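Long-range contact in protein-glutamine gamma-glutamyltransferase (Pseudomonas aeruginosa PAO1, PDB 6G49), which cross-links proteins in vitro by joining glutamine side chains to lysine amines, and is critical for the viability of the bacterium: residues A[100-111]-A[152-163]. Residues are numbered along the deposited sequence; the frame is centred on the assembly and turned at random. Where two conformers were deposited one is given.
Sequences WQKRGPELRYDV and LFYRVSSWPQAL
The indole of Trp-159 lies between the methylenes of Lys-102 and Glu-106. Lys-102 runs extended over one face, its CE 3.8 Å from the centroid of the six-membered ring, while CG of Glu-106 covers the opposite face, both in CH-pi contact. Long chains suit these places because their methylenes blanket the ring and leave the charged ends near its six-membered rim. With CG anti to the backbone N, Glu-106 lies alongside the indole, its carboxylate tilted 22° from the ring, and the anti lone pair of OE2 accepts a hydrogen bond from Ser-157 OG (2.7 Å).

Strands 107-111 and 152-158 pair antiparallel as neighbours inside a six-stranded antiparallel sheet of the periplasmic domain. Val-156 CB sits over the ring of Tyr-109, and Val-111 CB over that of Tyr-154, 3.8 Å from its centroid. In both tyrosines, CG stands between the backbone N and the carbonyl carbon (chi1 52° and 58°), laying the ring over its paired valine. Tyr-109 OH donates a hydrogen bond to Ser-158 OG at 2.7 Å; Leu-124 N is hydrogen-bonded to Tyr-109 OH and its O to Ser-158 OG, and Phe-122 O holds the hydroxyl of Tyr-154. On the other sheet face, Asp-110 OD2 and Arg-155 NH1 form a salt bridge (3.2 Å) by charge alone, with OD1 above the guanidinium centre and no N-H aimed at OD2.

Beyond the ladder, Arg-103 sends NE to Gln-161 O (2.7 Å), nearly in the guanidinium plane, while Leu-163 CB covers one face. A water hydrogen-bonded to the carbonyls of Arg-103 and Pro-105 and to Gln-161 N bridges the loops where the register shifts. Tyrosine-valine packing and tethered hydroxyls thus secure one sheet face, whereas charged chains, an indole and water join the more exposed parts.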
ATOM      1  N   TRP A 100      17.171  -4.149  -6.433  1.00 33.25           N
ATOM      2  CA  TRP A 100      16.949  -2.704  -6.416  1.00 30.91           C
ATOM      3  C   TRP A 100      18.275  -1.929  -6.477  1.00 32.24           C
ATOM      4  O   TRP A 100      19.309  -2.485  -6.228  1.00 35.14           O
ATOM      5  CB  TRP A 100      16.134  -2.277  -5.200  1.00 31.41           C
ATOM      6  CG  TRP A 100      16.810  -2.400  -3.867  1.00 28.84           C
ATOM      7  CD1 TRP A 100      17.115  -3.553  -3.209  1.00 31.11           C
ATOM      8  CD2 TRP A 100      17.246  -1.334  -3.013  1.00 27.26           C
ATOM      9  NE1 TRP A 100      17.692  -3.264  -2.006  1.00 31.73           N
ATOM     10  CE2 TRP A 100      17.799  -1.914  -1.863  1.00 27.04           C
ATOM     11  CE3 TRP A 100      17.222   0.059  -3.102  1.00 29.53           C
ATOM     12  CZ2 TRP A 100      18.314  -1.161  -0.812  1.00 28.71           C
ATOM     13  CZ3 TRP A 100      17.704   0.806  -2.050  1.00 31.72           C
ATOM     14  CH2 TRP A 100      18.268   0.197  -0.935  1.00 31.51           C
ATOM     15  N   GLN A 101      18.164  -0.656  -6.824  1.00 29.93           N
ATOM     16  CA  GLN A 101      19.276   0.246  -6.983  1.00 34.90           C
ATOM     17  C   GLN A 101      18.907   1.572  -6.321  1.00 32.35           C
ATOM     18  O   GLN A 101      17.935   2.215  -6.646  1.00 30.26           O
ATOM     19  CB  GLN A 101      19.554   0.443  -8.484  1.00 41.65           C
ATOM     20  CG  GLN A 101      20.636   1.476  -8.821  1.00 56.94           C
ATOM     21  CD  GLN A 101      20.537   1.936 -10.262  1.00 68.69           C
ATOM     22  OE1 GLN A 101      20.272   3.103 -10.557  1.00 68.90           O
ATOM     23  NE2 GLN A 101      20.692   0.997 -11.183  1.00 72.09           N
ATOM     24  N   LYS A 102      19.752   2.002  -5.414  1.00 29.38           N
ATOM     25  CA  LYS A 102      19.680   3.296  -4.867  1.00 30.43           C
ATOM     26  C   LYS A 102      19.850   4.383  -5.915  1.00 40.10           C
ATOM     27  O   LYS A 102      20.741   4.328  -6.719  1.00 40.47           O
ATOM     28  CB  LYS A 102      20.819   3.483  -3.872  1.00 32.97           C
ATOM     29  CG  LYS A 102      20.693   2.613  -2.649  1.00 40.59           C
ATOM     30  CD  LYS A 102      21.825   2.775  -1.685  1.00 40.82           C
ATOM     31  CE  LYS A 102      21.645   1.806  -0.543  1.00 38.69           C
ATOM     32  NZ  LYS A 102      22.768   1.885   0.419  1.00 43.11           N
ATOM     33  N   ARG A 103      18.923   5.331  -5.888  1.00 32.48           N
ATOM     34  CA  ARG A 103      19.094   6.577  -6.560  0.50 34.97           C
ATOM     35  C   ARG A 103      18.220   7.614  -5.849  1.00 37.43           C
ATOM     36  O   ARG A 103      17.334   7.298  -5.042  1.00 32.54           O
ATOM     37  CB  ARG A 103      18.823   6.417  -8.059  0.50 39.80           C
ATOM     38  CG  ARG A 103      17.366   6.572  -8.454  0.50 36.68           C
ATOM     39  CD  ARG A 103      17.035   5.994  -9.816  0.50 33.55           C
ATOM     40  NE  ARG A 103      15.614   5.661  -9.835  0.50 31.42           N
ATOM     41  CZ  ARG A 103      14.949   5.050 -10.817  0.50 37.44           C
ATOM     42  NH1 ARG A 103      15.519   4.826 -11.996  0.50 34.91           N
ATOM     43  NH2 ARG A 103      13.693   4.682 -10.606  0.50 36.36           N
ATOM     44  N   GLY A 104      18.563   8.877  -6.068  1.00 32.43           N
ATOM     45  CA  GLY A 104      17.834   9.962  -5.474  1.00 35.38           C
ATOM     46  C   GLY A 104      18.206  10.182  -4.007  1.00 31.30           C
ATOM     47  O   GLY A 104      19.162   9.640  -3.463  1.00 32.12           O
ATOM     48  N   PRO A 105      17.462  11.052  -3.327  1.00 33.30           N
ATOM     49  CA  PRO A 105      17.855  11.467  -1.975  1.00 35.78           C
ATOM     50  C   PRO A 105      17.666  10.323  -0.961  1.00 33.31           C
ATOM     51  O   PRO A 105      16.786   9.489  -1.150  1.00 30.32           O
ATOM     52  CB  PRO A 105      16.933  12.657  -1.701  1.00 37.48           C
ATOM     53  CG  PRO A 105      15.748  12.469  -2.607  1.00 38.74           C
ATOM     54  CD  PRO A 105      16.224  11.666  -3.797  1.00 34.66           C
ATOM     55  N   GLU A 106      18.536  10.276   0.050  1.00 31.82           N
ATOM     56  CA  GLU A 106      18.437   9.378   1.195  1.00 33.93           C
ATOM     57  C   GLU A 106      17.740  10.151   2.312  1.00 34.15           C
ATOM     58  O   GLU A 106      18.189  11.231   2.669  1.00 28.96           O
ATOM     59  CB  GLU A 106      19.812   8.895   1.637  1.00 32.01           C
ATOM     60  CG  GLU A 106      19.831   7.955   2.828  1.00 31.45           C
ATOM     61  CD  GLU A 106      21.229   7.646   3.355  1.00 41.55           C
ATOM     62  OE1 GLU A 106      22.173   8.063   2.695  1.00 41.34           O
ATOM     63  OE2 GLU A 106      21.377   6.979   4.393  1.00 33.82           O
ATOM     64  N   LEU A 107      16.654   9.595   2.873  1.00 26.03           N
ATOM     65  CA  LEU A 107      15.941  10.215   4.004  1.00 24.49           C
ATOM     66  C   LEU A 107      16.301   9.384   5.236  1.00 26.78           C
ATOM     67  O   LEU A 107      16.218   8.173   5.239  1.00 25.10           O
ATOM     68  CB  LEU A 107      14.421  10.198   3.821  1.00 25.52           C
ATOM     69  CG  LEU A 107      13.849  10.916   2.610  1.00 30.40           C
ATOM     70  CD1 LEU A 107      12.329  10.815   2.582  1.00 30.84           C
ATOM     71  CD2 LEU A 107      14.267  12.370   2.603  1.00 43.37           C
ATOM     72  N   ARG A 108      16.736  10.057   6.294  1.00 24.43           N
ATOM     73  CA  ARG A 108      17.198   9.420   7.515  1.00 24.47           C
ATOM     74  C   ARG A 108      16.301   9.837   8.677  1.00 21.14           C
ATOM     75  O   ARG A 108      15.931  11.013   8.862  1.00 24.16           O
ATOM     76  CB  ARG A 108      18.646   9.811   7.836  1.00 25.16           C
ATOM     77  CG  ARG A 108      19.653   9.306   6.814  1.00 33.47           C
ATOM     78  CD  ARG A 108      21.085   9.543   7.317  1.00 45.29           C
ATOM     79  NE  ARG A 108      22.100   8.850   6.523  1.00 63.63           N
ATOM     80  CZ  ARG A 108      23.016   9.451   5.761  1.00 78.81           C
ATOM     81  NH1 ARG A 108      23.117  10.771   5.754  1.00 92.45           N
ATOM     82  NH2 ARG A 108      23.831   8.728   5.009  1.00 67.24           N
ATOM     83  N   TYR A 109      15.852   8.833   9.440  1.00 22.57           N
ATOM     84  CA  TYR A 109      14.927   9.087  10.483  1.00 21.77           C
ATOM     85  C   TYR A 109      14.968   7.960  11.512  1.00 19.71           C
ATOM     86  O   TYR A 109      15.382   6.863  11.214  1.00 22.90           O
ATOM     87  CB  TYR A 109      13.499   9.338   9.957  1.00 21.89           C
ATOM     88  CG  TYR A 109      12.976   8.263   9.007  1.00 23.10           C
ATOM     89  CD1 TYR A 109      13.313   8.280   7.670  1.00 21.05           C
ATOM     90  CD2 TYR A 109      12.183   7.193   9.460  1.00 21.61           C
ATOM     91  CE1 TYR A 109      12.882   7.285   6.796  1.00 21.39           C
ATOM     92  CE2 TYR A 109      11.698   6.231   8.578  1.00 20.65           C
ATOM     93  CZ  TYR A 109      12.069   6.263   7.247  1.00 21.88           C
ATOM     94  OH  TYR A 109      11.606   5.309   6.362  1.00 21.48           O
ATOM     95  N   ASP A 110      14.479   8.257  12.717  1.00 20.15           N
ATOM     96  CA  ASP A 110      14.363   7.274  13.740  1.00 21.27           C
ATOM     97  C   ASP A 110      12.872   7.019  14.029  1.00 19.73           C
ATOM     98  O   ASP A 110      12.048   7.921  13.938  1.00 21.52           O
ATOM     99  CB  ASP A 110      15.019   7.772  15.011  1.00 25.72           C
ATOM    100  CG  ASP A 110      16.512   7.996  14.857  1.00 28.60           C
ATOM    101  OD1 ASP A 110      17.115   7.331  13.960  1.00 31.22           O
ATOM    102  OD2 ASP A 110      17.014   8.776  15.688  1.00 37.21           O
ATOM    103  N   VAL A 111      12.573   5.773  14.408  1.00 21.17           N
ATOM    104  CA  VAL A 111      11.197   5.347  14.692  1.00 19.76           C
ATOM    105  C   VAL A 111      11.156   4.721  16.079  1.00 20.94           C
ATOM    106  O   VAL A 111      12.067   3.995  16.427  1.00 22.05           O
ATOM    107  CB  VAL A 111      10.702   4.315  13.677  1.00 22.05           C
ATOM    108  CG1 VAL A 111       9.252   3.906  13.985  1.00 19.87           C
ATOM    109  CG2 VAL A 111      10.865   4.886  12.273  1.00 21.33           C
ATOM    110  N   LEU A 152       9.863  -0.598  20.366  1.00 22.24           N
ATOM    111  CA  LEU A 152      11.043  -0.820  19.651  1.00 20.96           C
ATOM    112  C   LEU A 152      11.528   0.481  19.004  1.00 24.01           C
ATOM    113  O   LEU A 152      10.815   1.101  18.210  1.00 21.77           O
ATOM    114  CB  LEU A 152      10.809  -1.875  18.563  1.00 22.23           C
ATOM    115  CG  LEU A 152      12.014  -2.196  17.697  1.00 23.95           C
ATOM    116  CD1 LEU A 152      13.108  -2.879  18.513  1.00 28.80           C
ATOM    117  CD2 LEU A 152      11.603  -3.082  16.518  1.00 26.29           C
ATOM    118  N   PHE A 153      12.782   0.863  19.315  1.00 23.71           N
ATOM    119  CA  PHE A 153      13.434   1.999  18.619  1.00 22.61           C
ATOM    120  C   PHE A 153      14.293   1.441  17.490  1.00 20.25           C
ATOM    121  O   PHE A 153      15.036   0.455  17.634  1.00 23.37           O
ATOM    122  CB  PHE A 153      14.316   2.741  19.640  1.00 22.76           C
ATOM    123  CG  PHE A 153      15.040   3.914  19.057  1.00 22.48           C
ATOM    124  CD1 PHE A 153      16.225   3.723  18.392  1.00 24.80           C
ATOM    125  CD2 PHE A 153      14.572   5.183  19.274  1.00 29.02           C
ATOM    126  CE1 PHE A 153      16.904   4.800  17.877  1.00 26.47           C
ATOM    127  CE2 PHE A 153      15.296   6.271  18.804  1.00 29.95           C
ATOM    128  CZ  PHE A 153      16.404   6.046  18.043  1.00 24.75           C
ATOM    129  N   TYR A 154      14.248   2.087  16.322  1.00 21.42           N
ATOM    130  CA  TYR A 154      15.104   1.700  15.240  1.00 20.65           C
ATOM    131  C   TYR A 154      15.386   2.888  14.346  1.00 19.79           C
ATOM    132  O   TYR A 154      14.649   3.873  14.331  1.00 22.59           O
ATOM    133  CB  TYR A 154      14.545   0.518  14.428  1.00 22.83           C
ATOM    134  CG  TYR A 154      13.192   0.699  13.794  1.00 20.42           C
ATOM    135  CD1 TYR A 154      12.055   0.393  14.493  1.00 22.15           C
ATOM    136  CD2 TYR A 154      13.057   1.043  12.449  1.00 21.11           C
ATOM    137  CE1 TYR A 154      10.801   0.563  13.920  1.00 23.40           C
ATOM    138  CE2 TYR A 154      11.809   1.169  11.854  1.00 21.09           C
ATOM    139  CZ  TYR A 154      10.668   0.886  12.578  1.00 20.73           C
ATOM    140  OH  TYR A 154       9.398   1.008  12.063  1.00 22.02           O
ATOM    141  N   ARG A 155      16.517   2.794  13.658  1.00 19.99           N
ATOM    142  CA  ARG A 155      17.020   3.833  12.775  1.00 21.22           C
ATOM    143  C   ARG A 155      16.859   3.381  11.344  1.00 22.12           C
ATOM    144  O   ARG A 155      17.095   2.239  11.034  1.00 24.01           O
ATOM    145  CB  ARG A 155      18.477   4.142  13.115  1.00 27.01           C
ATOM    146  CG  ARG A 155      18.704   4.358  14.602  1.00 35.48           C
ATOM    147  CD  ARG A 155      20.103   4.871  14.890  1.00 43.95           C
ATOM    148  NE  ARG A 155      20.435   5.946  13.974  1.00 54.93           N
ATOM    149  CZ  ARG A 155      20.388   7.235  14.281  1.00 72.29           C
ATOM    150  NH1 ARG A 155      20.046   7.626  15.502  1.00 70.91           N
ATOM    151  NH2 ARG A 155      20.698   8.136  13.363  1.00 80.04           N
ATOM    152  N   VAL A 156      16.461   4.304  10.485  1.00 21.14           N
ATOM    153  CA  VAL A 156      16.126   4.000   9.085  1.00 22.29           C
ATOM    154  C   VAL A 156      16.831   4.982   8.141  1.00 22.51           C
ATOM    155  O   VAL A 156      16.860   6.176   8.430  1.00 23.11           O
ATOM    156  CB  VAL A 156      14.610   4.070   8.851  1.00 21.90           C
ATOM    157  CG1 VAL A 156      14.243   3.614   7.442  1.00 21.42           C
ATOM    158  CG2 VAL A 156      13.841   3.280   9.929  1.00 21.72           C
ATOM    159  N   SER A 157      17.186   4.461   6.957  1.00 21.20           N
ATOM    160  CA  SER A 157      17.477   5.206   5.768  1.00 22.10           C
ATOM    161  C   SER A 157      16.553   4.698   4.654  1.00 21.02           C
ATOM    162  O   SER A 157      16.503   3.496   4.434  1.00 21.93           O
ATOM    163  CB  SER A 157      18.920   5.017   5.327  1.00 27.49           C
ATOM    164  OG  SER A 157      19.804   5.683   6.224  1.00 27.33           O
ATOM    165  N   SER A 158      15.896   5.623   3.972  1.00 20.78           N
ATOM    166  CA  SER A 158      15.007   5.266   2.831  1.00 21.17           C
ATOM    167  C   SER A 158      15.444   6.033   1.578  1.00 23.89           C
ATOM    168  O   SER A 158      15.758   7.215   1.634  1.00 24.59           O
ATOM    169  CB  SER A 158      13.594   5.610   3.193  1.00 21.15           C
ATOM    170  OG  SER A 158      13.089   4.761   4.215  1.00 21.14           O
ATOM    171  N   TRP A 159      15.236   5.378   0.428  1.00 23.17           N
ATOM    172  CA  TRP A 159      15.441   5.940  -0.897  1.00 23.54           C
ATOM    173  C   TRP A 159      14.137   5.870  -1.676  1.00 22.94           C
ATOM    174  O   TRP A 159      13.864   4.853  -2.331  1.00 22.15           O
ATOM    175  CB  TRP A 159      16.503   5.115  -1.620  1.00 27.81           C
ATOM    176  CG  TRP A 159      17.894   5.392  -1.138  1.00 27.59           C
ATOM    177  CD1 TRP A 159      18.798   6.254  -1.707  1.00 30.09           C
ATOM    178  CD2 TRP A 159      18.540   4.822   0.013  1.00 27.40           C
ATOM    179  NE1 TRP A 159      19.942   6.290  -0.955  1.00 31.76           N
ATOM    180  CE2 TRP A 159      19.840   5.390   0.076  1.00 30.88           C
ATOM    181  CE3 TRP A 159      18.196   3.851   0.961  1.00 27.59           C
ATOM    182  CZ2 TRP A 159      20.746   5.042   1.076  1.00 31.22           C
ATOM    183  CZ3 TRP A 159      19.097   3.519   1.961  1.00 29.25           C
ATOM    184  CH2 TRP A 159      20.344   4.131   2.027  1.00 28.26           C
ATOM    185  N   PRO A 160      13.284   6.895  -1.580  1.00 24.32           N
ATOM    186  CA  PRO A 160      11.955   6.835  -2.173  1.00 23.27           C
ATOM    187  C   PRO A 160      12.007   6.704  -3.707  1.00 25.15           C
ATOM    188  O   PRO A 160      11.038   6.231  -4.306  1.00 25.88           O
ATOM    189  CB  PRO A 160      11.336   8.168  -1.775  1.00 26.95           C
ATOM    190  CG  PRO A 160      12.024   8.492  -0.462  1.00 29.94           C
ATOM    191  CD  PRO A 160      13.464   8.083  -0.721  1.00 25.59           C
ATOM    192  N   GLN A 161      13.103   7.173  -4.308  1.00 25.76           N
ATOM    193  CA  GLN A 161      13.277   7.142  -5.810  1.00 25.64           C
ATOM    194  C   GLN A 161      14.029   5.904  -6.271  1.00 28.38           C
ATOM    195  O   GLN A 161      14.374   5.805  -7.454  1.00 27.07           O
ATOM    196  CB  GLN A 161      13.983   8.422  -6.258  1.00 29.24           C
ATOM    197  CG  GLN A 161      13.135   9.641  -5.995  1.00 34.47           C
ATOM    198  CD  GLN A 161      13.757  10.926  -6.491  1.00 43.45           C
ATOM    199  OE1 GLN A 161      14.709  10.933  -7.262  1.00 45.68           O
ATOM    200  NE2 GLN A 161      13.193  12.026  -6.045  1.00 43.89           N
ATOM    201  N   ALA A 162      14.291   4.940  -5.375  1.00 23.99           N
ATOM    202  CA  ALA A 162      15.039   3.747  -5.736  1.00 25.68           C
ATOM    203  C   ALA A 162      14.348   3.033  -6.901  1.00 29.34           C
ATOM    204  O   ALA A 162      13.129   3.070  -7.026  1.00 24.92           O
ATOM    205  CB  ALA A 162      15.155   2.799  -4.570  1.00 28.14           C
ATOM    206  N   LEU A 163      15.153   2.470  -7.812  1.00 27.02           N
ATOM    207  CA  LEU A 163      14.617   1.616  -8.893  1.00 24.74           C
ATOM    208  C   LEU A 163      14.397   0.222  -8.320  1.00 27.03           C
ATOM    209  O   LEU A 163      15.286  -0.374  -7.749  1.00 27.52           O
ATOM    210  CB  LEU A 163      15.643   1.606 -10.029  1.00 26.98           C
ATOM    211  CG  LEU A 163      15.312   0.754 -11.241  1.00 30.06           C
ATOM    212  CD1 LEU A 163      14.053   1.248 -11.907  1.00 31.69           C
ATOM    213  CD2 LEU A 163      16.483   0.812 -12.234  1.00 36.07           C
TER
HETATM  214  O   HOH W   1      15.584   8.284  -3.256  1.00 27.97           O
HETATM  215  O   HOH W   2      11.481   3.820  -9.112  1.00 36.39           O